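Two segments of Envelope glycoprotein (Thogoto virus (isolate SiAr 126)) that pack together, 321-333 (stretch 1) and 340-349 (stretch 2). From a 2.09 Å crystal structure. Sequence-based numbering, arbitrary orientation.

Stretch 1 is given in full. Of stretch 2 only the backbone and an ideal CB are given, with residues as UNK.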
# COMPACT_ATOMS: atom_id res chain seq x y z
N ILE B 321 44.50 -25.86 -19.46
CA ILE B 321 44.89 -27.08 -18.75
C ILE B 321 45.38 -28.13 -19.74
O ILE B 321 46.38 -28.82 -19.49
CB ILE B 321 43.72 -27.59 -17.91
CG1 ILE B 321 43.56 -26.72 -16.66
CG2 ILE B 321 43.92 -29.05 -17.52
CD1 ILE B 321 42.17 -26.81 -16.02
N SER B 322 44.70 -28.24 -20.88
CA SER B 322 45.08 -29.20 -21.91
C SER B 322 46.53 -28.99 -22.36
O SER B 322 47.25 -29.95 -22.66
CB SER B 322 44.11 -29.05 -23.08
OG SER B 322 44.19 -30.12 -23.99
N SER B 323 46.96 -27.73 -22.43
CA SER B 323 48.31 -27.42 -22.86
C SER B 323 49.33 -27.70 -21.76
O SER B 323 50.41 -28.23 -22.04
CB SER B 323 48.35 -25.97 -23.34
OG SER B 323 49.65 -25.44 -23.22
N ILE B 324 49.00 -27.40 -20.50
CA ILE B 324 49.95 -27.67 -19.42
C ILE B 324 50.02 -29.16 -19.12
O ILE B 324 51.09 -29.69 -18.80
CB ILE B 324 49.58 -26.89 -18.14
CG1 ILE B 324 49.31 -25.44 -18.46
CG2 ILE B 324 50.72 -27.01 -17.10
CD1 ILE B 324 48.53 -24.79 -17.38
N ALA B 325 48.88 -29.85 -19.18
CA ALA B 325 48.81 -31.25 -18.80
C ALA B 325 49.61 -32.15 -19.75
O ALA B 325 50.03 -33.24 -19.33
CB ALA B 325 47.34 -31.73 -18.75
N LYS B 326 49.83 -31.74 -21.00
CA LYS B 326 50.69 -32.52 -21.88
C LYS B 326 52.12 -32.54 -21.35
O LYS B 326 52.83 -33.54 -21.50
CB LYS B 326 50.65 -31.96 -23.30
CG LYS B 326 49.34 -32.20 -24.01
CD LYS B 326 49.33 -31.57 -25.38
CE LYS B 326 47.97 -31.73 -26.05
NZ LYS B 326 46.92 -30.93 -25.34
N ILE B 327 52.55 -31.44 -20.72
CA ILE B 327 53.87 -31.38 -20.09
C ILE B 327 53.85 -32.04 -18.72
O ILE B 327 54.68 -32.91 -18.43
CB ILE B 327 54.32 -29.91 -20.00
CG1 ILE B 327 54.29 -29.24 -21.38
CG2 ILE B 327 55.69 -29.81 -19.36
CD1 ILE B 327 54.53 -27.74 -21.34
N ASP B 328 52.89 -31.66 -17.86
CA ASP B 328 52.80 -32.16 -16.48
C ASP B 328 51.71 -33.22 -16.40
O ASP B 328 50.54 -32.91 -16.17
CB ASP B 328 52.51 -31.03 -15.50
CG ASP B 328 52.44 -31.52 -14.05
OD1 ASP B 328 52.48 -32.75 -13.81
OD2 ASP B 328 52.34 -30.66 -13.15
N GLU B 329 52.11 -34.49 -16.53
CA GLU B 329 51.16 -35.60 -16.55
C GLU B 329 50.49 -35.86 -15.21
O GLU B 329 49.67 -36.78 -15.13
CB GLU B 329 51.87 -36.88 -17.03
CG GLU B 329 52.79 -37.53 -16.00
CD GLU B 329 54.09 -36.76 -15.79
OE1 GLU B 329 54.52 -36.02 -16.72
OE2 GLU B 329 54.68 -36.88 -14.70
N ARG B 330 50.82 -35.14 -14.15
CA ARG B 330 50.14 -35.34 -12.87
C ARG B 330 49.06 -34.30 -12.60
O ARG B 330 48.28 -34.47 -11.66
CB ARG B 330 51.15 -35.34 -11.72
CG ARG B 330 51.80 -36.71 -11.47
CD ARG B 330 52.99 -36.64 -10.52
NE ARG B 330 54.22 -36.27 -11.21
CZ ARG B 330 54.98 -35.21 -10.91
NH1 ARG B 330 54.63 -34.40 -9.92
NH2 ARG B 330 56.07 -34.96 -11.62
N LEU B 331 48.99 -33.25 -13.42
CA LEU B 331 48.09 -32.12 -13.18
C LEU B 331 46.63 -32.57 -13.13
O LEU B 331 45.89 -32.21 -12.21
CB LEU B 331 48.28 -31.06 -14.27
CG LEU B 331 47.30 -29.88 -14.22
CD1 LEU B 331 47.39 -29.18 -12.89
CD2 LEU B 331 47.58 -28.89 -15.33
N ILE B 332 46.19 -33.33 -14.13
CA ILE B 332 44.77 -33.69 -14.19
C ILE B 332 44.39 -34.53 -12.97
O ILE B 332 43.37 -34.28 -12.32
CB ILE B 332 44.46 -34.41 -15.52
CG1 ILE B 332 44.48 -33.39 -16.66
CG2 ILE B 332 43.11 -35.12 -15.44
CD1 ILE B 332 44.46 -34.01 -18.03
N GLY B 333 45.24 -35.49 -12.62
CA GLY B 333 45.01 -36.27 -11.41
C GLY B 333 44.85 -35.40 -10.18
O GLY B 333 44.01 -35.66 -9.31
N UNK B 340 46.41 -40.60 -10.56
CA UNK B 340 46.56 -40.96 -11.97
C UNK B 340 47.52 -40.00 -12.66
O UNK B 340 47.64 -38.83 -12.29
CB UNK B 340 45.20 -40.96 -12.68
N UNK B 341 48.23 -40.52 -13.67
CA UNK B 341 48.94 -39.72 -14.66
C UNK B 341 48.21 -39.81 -15.99
O UNK B 341 47.59 -40.83 -16.30
CB UNK B 341 50.39 -40.18 -14.80
N UNK B 342 48.27 -38.74 -16.78
CA UNK B 342 47.54 -38.66 -18.04
C UNK B 342 48.48 -38.85 -19.24
O UNK B 342 49.69 -38.70 -19.14
CB UNK B 342 46.82 -37.32 -18.14
N UNK B 343 47.88 -39.17 -20.38
CA UNK B 343 48.61 -39.31 -21.63
C UNK B 343 47.69 -38.82 -22.73
O UNK B 343 46.66 -39.46 -23.00
CB UNK B 343 49.06 -40.75 -21.87
N UNK B 344 48.02 -37.70 -23.34
CA UNK B 344 47.16 -37.17 -24.38
C UNK B 344 47.34 -37.97 -25.66
O UNK B 344 48.47 -38.29 -26.05
CB UNK B 344 47.45 -35.69 -24.62
N UNK B 345 46.22 -38.33 -26.28
CA UNK B 345 46.24 -38.99 -27.57
C UNK B 345 45.76 -38.08 -28.68
O UNK B 345 45.87 -38.45 -29.87
CB UNK B 345 45.38 -40.26 -27.53
N UNK B 346 45.23 -36.91 -28.35
CA UNK B 346 44.94 -35.85 -29.30
C UNK B 346 45.04 -34.52 -28.56
O UNK B 346 45.59 -34.46 -27.45
CB UNK B 346 43.56 -36.03 -29.94
N UNK B 347 44.51 -33.45 -29.16
CA UNK B 347 44.54 -32.15 -28.52
C UNK B 347 43.79 -32.18 -27.20
O UNK B 347 44.31 -31.76 -26.16
CB UNK B 347 43.95 -31.08 -29.44
N UNK B 348 42.56 -32.68 -27.23
CA UNK B 348 41.68 -32.66 -26.06
C UNK B 348 41.56 -34.01 -25.37
O UNK B 348 41.19 -34.04 -24.19
CB UNK B 348 40.29 -32.18 -26.47
N UNK B 349 41.86 -35.11 -26.04
CA UNK B 349 41.61 -36.44 -25.49
C UNK B 349 42.85 -37.00 -24.81
O UNK B 349 43.97 -36.85 -25.30
CB UNK B 349 41.14 -37.39 -26.59

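Position 340 lies beside G333, with an extended backbone and a CA-to-CB bond that runs sideways. Because G333 has no side chain, there is room for a small or branched apolar group. The residue is V340; its CG2 comes within 3.6 Å of G333 CA, and a CB on G333 would clash with V340 O. Water 4 joins V340 O to E329 O and G333 N.

At 341 the CB points sideways, 3.5 Å from E329 O. A small or polar residue would suit, although a longer chain could run outward. It is S341, whose CA makes a CA-H...O contact with E329 O (3.1 Å), while its CB lies 3.8 Å from E329 CG.

Position 342 is tied to stretch 1 by its backbone: its N donates to E329 O (2.9 Å). Its CB points toward stretch 1, 4.1 Å from I332 CD1 and 5.3 Å from A325 O. Small residues such as alanine, serine or threonine are plausible, and a hydroxyl would find polar company. S342 in the p rotamer supplies one. Its OG reaches no direct hydrogen bond to stretch 1 but meets waters 1 and 3; these extend to A325 O and to D328 O and I332 N, respectively.

The CB at 343 points away, with no stretch 1 atom within 5.5 Å, so many polar or charged residues would fit. R343 extends outward.

At 344 the CB turns back toward stretch 1, 4.0 Å from K326 CG, with A325 CB and I332 CD1 beyond. This apolar surface beside a lysine would accept leucine, methionine or an aromatic, and only the last could also offer a ring to the ammonium. F344 does so: K326 NZ sits over the ring face, 4.2 Å from the F344 centroid, in a cation-pi contact, and K326 CG adds a CH-pi contact. F344 also packs against A325 and I332.

Positions 345 and 346 have no stretch 1 atom near CB and tolerate much; they are I345 and S346, the latter accepting through OG from the backbone N of 349.

At 347, the backbone O accepts from K326 NZ (2.9 Å), and the CB is 5.1 Å from K326 NZ, favoring an acidic or polar residue. E347 places OE2 4.3 Å from K326 NZ, beyond a salt bridge; water 2 links OE1 to that amine.

The CBs at 348 and 349 point away, permitting varied polar residues: D348, whose OD1 returns to 4.3 Å from S322 OG, and K349, clear of stretch 1.

Stretch 2 340-349: VSSRFISEDK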
# COMPACT_ATOMS: atom_id res chain seq x y z
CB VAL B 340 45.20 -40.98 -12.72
CG1 VAL B 340 44.32 -42.12 -12.22
CG2 VAL B 340 44.48 -39.64 -12.62
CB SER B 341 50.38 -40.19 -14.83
OG SER B 341 50.39 -41.41 -15.54
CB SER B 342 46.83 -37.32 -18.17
OG SER B 342 47.77 -36.26 -18.15
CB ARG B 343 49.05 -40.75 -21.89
CG ARG B 343 49.75 -40.93 -23.23
CD ARG B 343 50.09 -42.40 -23.49
NE ARG B 343 50.84 -42.99 -22.40
CZ ARG B 343 52.17 -43.04 -22.33
NH1 ARG B 343 52.90 -42.52 -23.31
NH2 ARG B 343 52.76 -43.59 -21.28
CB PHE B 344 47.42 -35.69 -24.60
CG PHE B 344 46.71 -34.83 -23.62
CD1 PHE B 344 45.51 -34.22 -23.94
CD2 PHE B 344 47.21 -34.71 -22.33
CE1 PHE B 344 44.85 -33.45 -23.02
CE2 PHE B 344 46.54 -33.94 -21.40
CZ PHE B 344 45.36 -33.31 -21.74
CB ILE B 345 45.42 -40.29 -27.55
CG1 ILE B 345 43.94 -39.97 -27.37
CG2 ILE B 345 45.93 -41.22 -26.45
CD1 ILE B 345 43.06 -41.18 -27.38
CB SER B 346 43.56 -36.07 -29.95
OG SER B 346 42.54 -35.79 -29.02
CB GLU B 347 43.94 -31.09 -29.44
CG GLU B 347 44.95 -30.49 -30.39
CD GLU B 347 46.11 -29.85 -29.64
OE1 GLU B 347 45.91 -28.75 -29.07
OE2 GLU B 347 47.20 -30.45 -29.60
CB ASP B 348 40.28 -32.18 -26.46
CG ASP B 348 40.29 -30.90 -27.30
OD1 ASP B 348 41.04 -29.96 -26.95
OD2 ASP B 348 39.55 -30.84 -28.30
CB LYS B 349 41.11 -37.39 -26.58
CG LYS B 349 39.63 -37.13 -26.92
CD LYS B 349 39.06 -38.16 -27.89
CE LYS B 349 39.56 -37.94 -29.31
NZ LYS B 349 39.20 -39.08 -30.21
O HOH W 1 49.55 -35.69 -20.00
O HOH W 2 46.94 -28.48 -26.13
O HOH W 3 47.94 -34.07 -16.23
O HOH W 4 47.03 -36.70 -14.22
O HOH W 5 48.18 -36.76 -10.13
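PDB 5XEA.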